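Local coordinates for glycosyltransferase (Streptomyces halstedii, PDB 3WAD), which belongs to the GT-B glycosyltransferases, built from two Rossmann-like domains, and is related in sequence to the erythromycin biosynthesis protein CIII family, at residues A9-L14 / V40-D45; L337-W342 / D370-Q375. One frame throughout, in Å; residues are numbered along the deposited sequence.

Interaction 1 (A9-L14 / V40-D45); sequences ANRSHL and VQAISD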
# COMPACT_ATOMS: atom_id res chain seq x y z
N ALA B 9 -0.19 -18.73 -0.72
CA ALA B 9 0.53 -18.05 -1.81
C ALA B 9 -0.25 -18.03 -3.11
O ALA B 9 -0.18 -18.96 -3.97
CB ALA B 9 2.00 -18.61 -2.00
N ASN B 10 -1.04 -16.97 -3.28
CA ASN B 10 -1.89 -16.81 -4.45
C ASN B 10 -2.10 -15.33 -4.56
O ASN B 10 -2.63 -14.74 -3.61
CB ASN B 10 -3.28 -17.47 -4.25
CG ASN B 10 -4.21 -17.25 -5.46
OD1 ASN B 10 -4.88 -16.23 -5.60
ND2 ASN B 10 -4.25 -18.23 -6.32
N ARG B 11 -1.77 -14.75 -5.70
CA ARG B 11 -1.84 -13.32 -5.84
C ARG B 11 -3.26 -12.74 -5.71
O ARG B 11 -3.40 -11.62 -5.19
CB ARG B 11 -1.20 -12.85 -7.16
CG ARG B 11 -0.69 -11.40 -7.19
CD ARG B 11 0.39 -11.26 -8.32
NE ARG B 11 0.16 -12.26 -9.36
CZ ARG B 11 0.89 -13.36 -9.57
NH1 ARG B 11 1.97 -13.63 -8.83
NH2 ARG B 11 0.54 -14.21 -10.54
N SER B 12 -4.25 -13.41 -6.28
CA SER B 12 -5.66 -12.97 -6.22
C SER B 12 -6.15 -12.94 -4.77
O SER B 12 -6.80 -12.02 -4.39
CB SER B 12 -6.59 -13.95 -7.01
OG SER B 12 -6.23 -13.83 -8.37
N HIS B 13 -5.88 -13.98 -4.00
CA HIS B 13 -6.37 -14.00 -2.63
C HIS B 13 -5.57 -13.00 -1.82
O HIS B 13 -6.13 -12.37 -0.94
CB HIS B 13 -6.26 -15.38 -2.02
CG HIS B 13 -7.30 -16.34 -2.51
ND1 HIS B 13 -8.34 -16.76 -1.71
CD2 HIS B 13 -7.44 -17.00 -3.71
CE1 HIS B 13 -9.08 -17.62 -2.39
NE2 HIS B 13 -8.53 -17.82 -3.58
N LEU B 14 -4.27 -12.81 -2.14
CA LEU B 14 -3.53 -11.65 -1.57
C LEU B 14 -4.17 -10.33 -1.83
O LEU B 14 -4.45 -9.61 -0.86
CB LEU B 14 -2.06 -11.64 -1.94
CG LEU B 14 -1.35 -10.32 -1.55
CD1 LEU B 14 -1.39 -10.00 -0.03
CD2 LEU B 14 0.07 -10.22 -2.15
N VAL B 40 6.11 -13.73 -1.40
CA VAL B 40 6.77 -12.54 -0.87
C VAL B 40 6.90 -11.40 -1.87
O VAL B 40 6.63 -10.23 -1.59
CB VAL B 40 8.11 -12.90 -0.18
CG1 VAL B 40 9.05 -11.62 -0.06
CG2 VAL B 40 7.83 -13.57 1.23
N GLN B 41 7.26 -11.71 -3.09
CA GLN B 41 7.38 -10.65 -4.02
C GLN B 41 6.06 -9.88 -4.22
O GLN B 41 6.06 -8.61 -4.42
CB GLN B 41 7.87 -11.21 -5.37
CG GLN B 41 8.01 -10.09 -6.43
CD GLN B 41 9.05 -9.10 -6.01
OE1 GLN B 41 10.14 -9.50 -5.64
NE2 GLN B 41 8.72 -7.79 -6.04
N ALA B 42 4.96 -10.62 -4.33
CA ALA B 42 3.64 -10.03 -4.49
C ALA B 42 3.31 -9.14 -3.25
O ALA B 42 2.68 -8.09 -3.40
CB ALA B 42 2.54 -11.10 -4.66
N ILE B 43 3.69 -9.59 -2.04
CA ILE B 43 3.35 -8.78 -0.87
C ILE B 43 4.16 -7.50 -0.95
O ILE B 43 3.64 -6.40 -0.69
CB ILE B 43 3.66 -9.52 0.45
CG1 ILE B 43 2.73 -10.74 0.65
CG2 ILE B 43 3.49 -8.53 1.62
CD1 ILE B 43 3.22 -11.84 1.53
N SER B 44 5.44 -7.62 -1.32
CA SER B 44 6.23 -6.41 -1.60
C SER B 44 5.71 -5.47 -2.63
O SER B 44 5.77 -4.24 -2.41
CB SER B 44 7.68 -6.78 -1.95
OG SER B 44 8.27 -7.17 -0.75
N ASP B 45 5.23 -6.00 -3.73
CA ASP B 45 4.72 -5.18 -4.82
C ASP B 45 3.43 -4.49 -4.40
O ASP B 45 2.92 -3.67 -5.16
CB ASP B 45 4.38 -6.01 -6.04
CG ASP B 45 5.62 -6.62 -6.75
OD1 ASP B 45 6.75 -6.13 -6.53
OD2 ASP B 45 5.39 -7.58 -7.55
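One methyl of L14 carries most of the meeting between the helix starting at R11 and helix 40-44. Its CD2 lies 3.6 Å from A42 CB, and as near to A42 C and A42 O, so it rests on the side chain and the backbone of that turn together. The same carbon packs against I43, with L14 CD2 3.9 Å from I43 CG1. A chi1 of 170° sets the leucine CG anti to the backbone N and carries CD2 onto the A42 turn. On the solvent side, R11 CG stands 4.1 Å from A42 CB, before the arginine chain bends at chi3. No hydrogen bond joins the two segments; small and branched apolar groups do the work. Both helices flank the seven-stranded parallel sheet of the N-terminal Rossmann-like domain of this GT-B fold, and L14 and I43 both also touch I33 of strand 30-35. The first helix is fixed at its start by N10, the N-cap, whose OD1 accepts from H13 N at 2.9 Å on a lone pair, in the carbonyl plane. D130 holds the ring of H13 through ND1. Q41 NE2 donates to D45 OD1 in a bond modelled rather short, meeting the carboxylate from 41° above its plane. Beyond these, V40 and S44 pack on V234 and P232 of the second subunit.

Interaction 2 (L337-W342 / D370-Q375); sequences LIVPNW and DRLRDQ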
# COMPACT_ATOMS: atom_id res chain seq x y z
N LEU B 337 -21.47 -8.14 -19.12
CA LEU B 337 -21.83 -9.36 -19.78
C LEU B 337 -20.95 -10.44 -19.16
O LEU B 337 -19.72 -10.35 -19.21
CB LEU B 337 -21.71 -9.20 -21.32
CG LEU B 337 -21.71 -10.31 -22.37
CD1 LEU B 337 -22.44 -11.54 -21.99
CD2 LEU B 337 -22.03 -9.76 -23.83
N ILE B 338 -21.60 -11.38 -18.50
CA ILE B 338 -20.91 -12.38 -17.68
C ILE B 338 -20.96 -13.69 -18.40
O ILE B 338 -22.02 -14.14 -18.78
CB ILE B 338 -21.55 -12.49 -16.22
CG1 ILE B 338 -21.50 -11.13 -15.53
CG2 ILE B 338 -20.75 -13.51 -15.33
CD1 ILE B 338 -22.47 -10.97 -14.34
N VAL B 339 -19.81 -14.29 -18.63
CA VAL B 339 -19.74 -15.64 -19.09
C VAL B 339 -19.19 -16.48 -17.90
O VAL B 339 -17.97 -16.64 -17.78
CB VAL B 339 -18.83 -15.77 -20.35
CG1 VAL B 339 -18.67 -17.28 -20.79
CG2 VAL B 339 -19.39 -14.98 -21.51
N PRO B 340 -20.08 -17.02 -17.03
CA PRO B 340 -19.53 -17.48 -15.72
C PRO B 340 -18.55 -18.64 -15.81
O PRO B 340 -18.74 -19.60 -16.55
CB PRO B 340 -20.75 -17.88 -14.90
CG PRO B 340 -21.99 -17.28 -15.60
CD PRO B 340 -21.56 -16.89 -17.03
N ASN B 341 -17.48 -18.52 -15.06
CA ASN B 341 -16.63 -19.62 -14.85
C ASN B 341 -17.27 -20.39 -13.68
O ASN B 341 -18.36 -20.06 -13.25
CB ASN B 341 -15.23 -19.11 -14.57
CG ASN B 341 -14.19 -20.20 -14.71
OD1 ASN B 341 -13.05 -19.89 -15.00
ND2 ASN B 341 -14.58 -21.49 -14.51
N TRP B 342 -16.65 -21.44 -13.19
CA TRP B 342 -17.25 -22.13 -12.05
C TRP B 342 -16.19 -22.36 -11.02
O TRP B 342 -16.23 -23.35 -10.35
CB TRP B 342 -17.91 -23.45 -12.49
CG TRP B 342 -17.03 -24.24 -13.47
CD1 TRP B 342 -16.00 -25.12 -13.14
CD2 TRP B 342 -17.09 -24.20 -14.92
NE1 TRP B 342 -15.42 -25.62 -14.30
CE2 TRP B 342 -16.06 -25.08 -15.40
CE3 TRP B 342 -17.90 -23.51 -15.86
CZ2 TRP B 342 -15.83 -25.29 -16.80
CZ3 TRP B 342 -17.66 -23.71 -17.25
CH2 TRP B 342 -16.64 -24.60 -17.70
N ASP B 370 -22.49 -14.83 -32.01
CA ASP B 370 -23.67 -14.05 -32.23
C ASP B 370 -24.41 -13.70 -30.95
O ASP B 370 -24.85 -12.55 -30.80
CB ASP B 370 -24.60 -14.76 -33.21
CG ASP B 370 -24.16 -14.60 -34.66
OD1 ASP B 370 -23.00 -14.20 -34.92
OD2 ASP B 370 -25.00 -14.89 -35.55
N ARG B 371 -24.54 -14.69 -30.05
CA ARG B 371 -25.12 -14.47 -28.71
C ARG B 371 -24.38 -13.43 -27.89
O ARG B 371 -25.04 -12.54 -27.32
CB ARG B 371 -25.27 -15.76 -27.93
CG ARG B 371 -26.38 -16.55 -28.48
CD ARG B 371 -26.67 -17.79 -27.66
NE ARG B 371 -26.87 -18.92 -28.58
CZ ARG B 371 -27.12 -20.19 -28.24
NH1 ARG B 371 -27.22 -20.56 -26.96
NH2 ARG B 371 -27.27 -21.11 -29.20
N LEU B 372 -23.05 -13.48 -27.84
CA LEU B 372 -22.28 -12.42 -27.13
C LEU B 372 -22.49 -11.05 -27.74
O LEU B 372 -22.76 -10.08 -27.04
CB LEU B 372 -20.80 -12.68 -27.17
CG LEU B 372 -20.13 -13.67 -26.23
CD1 LEU B 372 -18.57 -13.61 -26.52
CD2 LEU B 372 -20.49 -13.43 -24.73
N ARG B 373 -22.36 -10.95 -29.06
CA ARG B 373 -22.50 -9.68 -29.72
C ARG B 373 -23.87 -9.06 -29.44
O ARG B 373 -23.99 -7.84 -29.02
CB ARG B 373 -22.25 -9.89 -31.21
CG ARG B 373 -22.39 -8.70 -32.05
CD ARG B 373 -22.75 -9.13 -33.49
NE ARG B 373 -24.11 -9.68 -33.59
CZ ARG B 373 -24.53 -10.47 -34.58
NH1 ARG B 373 -23.72 -10.81 -35.59
NH2 ARG B 373 -25.79 -10.91 -34.56
N ASP B 374 -24.91 -9.89 -29.59
CA ASP B 374 -26.28 -9.40 -29.38
C ASP B 374 -26.47 -8.90 -27.97
O ASP B 374 -27.03 -7.82 -27.75
CB ASP B 374 -27.32 -10.47 -29.69
CG ASP B 374 -27.42 -10.76 -31.17
OD1 ASP B 374 -26.88 -9.94 -31.96
OD2 ASP B 374 -27.99 -11.84 -31.53
N GLN B 375 -25.99 -9.66 -26.98
CA GLN B 375 -26.06 -9.18 -25.58
C GLN B 375 -25.30 -7.86 -25.39
O GLN B 375 -25.81 -6.90 -24.81
CB GLN B 375 -25.56 -10.30 -24.67
CG GLN B 375 -26.53 -11.45 -24.57
CD GLN B 375 -26.10 -12.48 -23.50
OE1 GLN B 375 -24.93 -12.76 -23.32
NE2 GLN B 375 -27.04 -13.03 -22.80
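L337, in the middle of strand 336-338, drives its two methyls into the flank of helix 369-381. CD2 comes up against the backbone, 3.3 Å from L372 O, and lies 3.7 Å from Q375 CB; CD1 sits 3.1 Å from Q375 OE1. With a chi2 of 27°, away from the staggered values, the packing here is tight and probably strained. L372 crosses both L337 and V339, just past the strand, at about a right angle, and its CD2 meets both, 3.7 Å from V339 CG2 and 3.9 Å from L337 CD1. F269 and V273 of helix 266-274 also pack on L372, joining a second helix to this apolar layer on the parallel sheet of the C-terminal Rossmann-like domain. D370 and D374, by contrast, are exposed, on a face that takes no part in this packing. There R373 grips D374 side-on, NE and NH2 both reaching OD1, with R373 NH2 3.0 Å from D374 OD1. R373 NH1 lies 3.5 Å from D370 OD1, well out of the guanidinium plane, where only charge acts. Without a hydrogen bond between the segments, L337, V339 and L372 hold them by packing, while Q375, bonded to T362 OG1 and V361 O, ties the helix to the end of strand 359-361.

How the interactions relate
Interaction 1 closes before interaction 2 opens, so the two lie in series along the chain, one in each half of the GT-B architecture. Their centres are 30 Å apart and their nearest atoms about 11 Å apart, without touching. The 9-14 / 40-45 contact joins two helices beside the seven-stranded parallel sheet, whereas 337-342 / 370-375 lays a helix against a strand of the separate six-stranded one. They share no helix, strand or sheet. Each therefore illustrates the same principle within its own Rossmann-like domain: apolar side chains bind parts distant in sequence. The subunit interface adjoins interaction 1, but no other chain touches interaction 2.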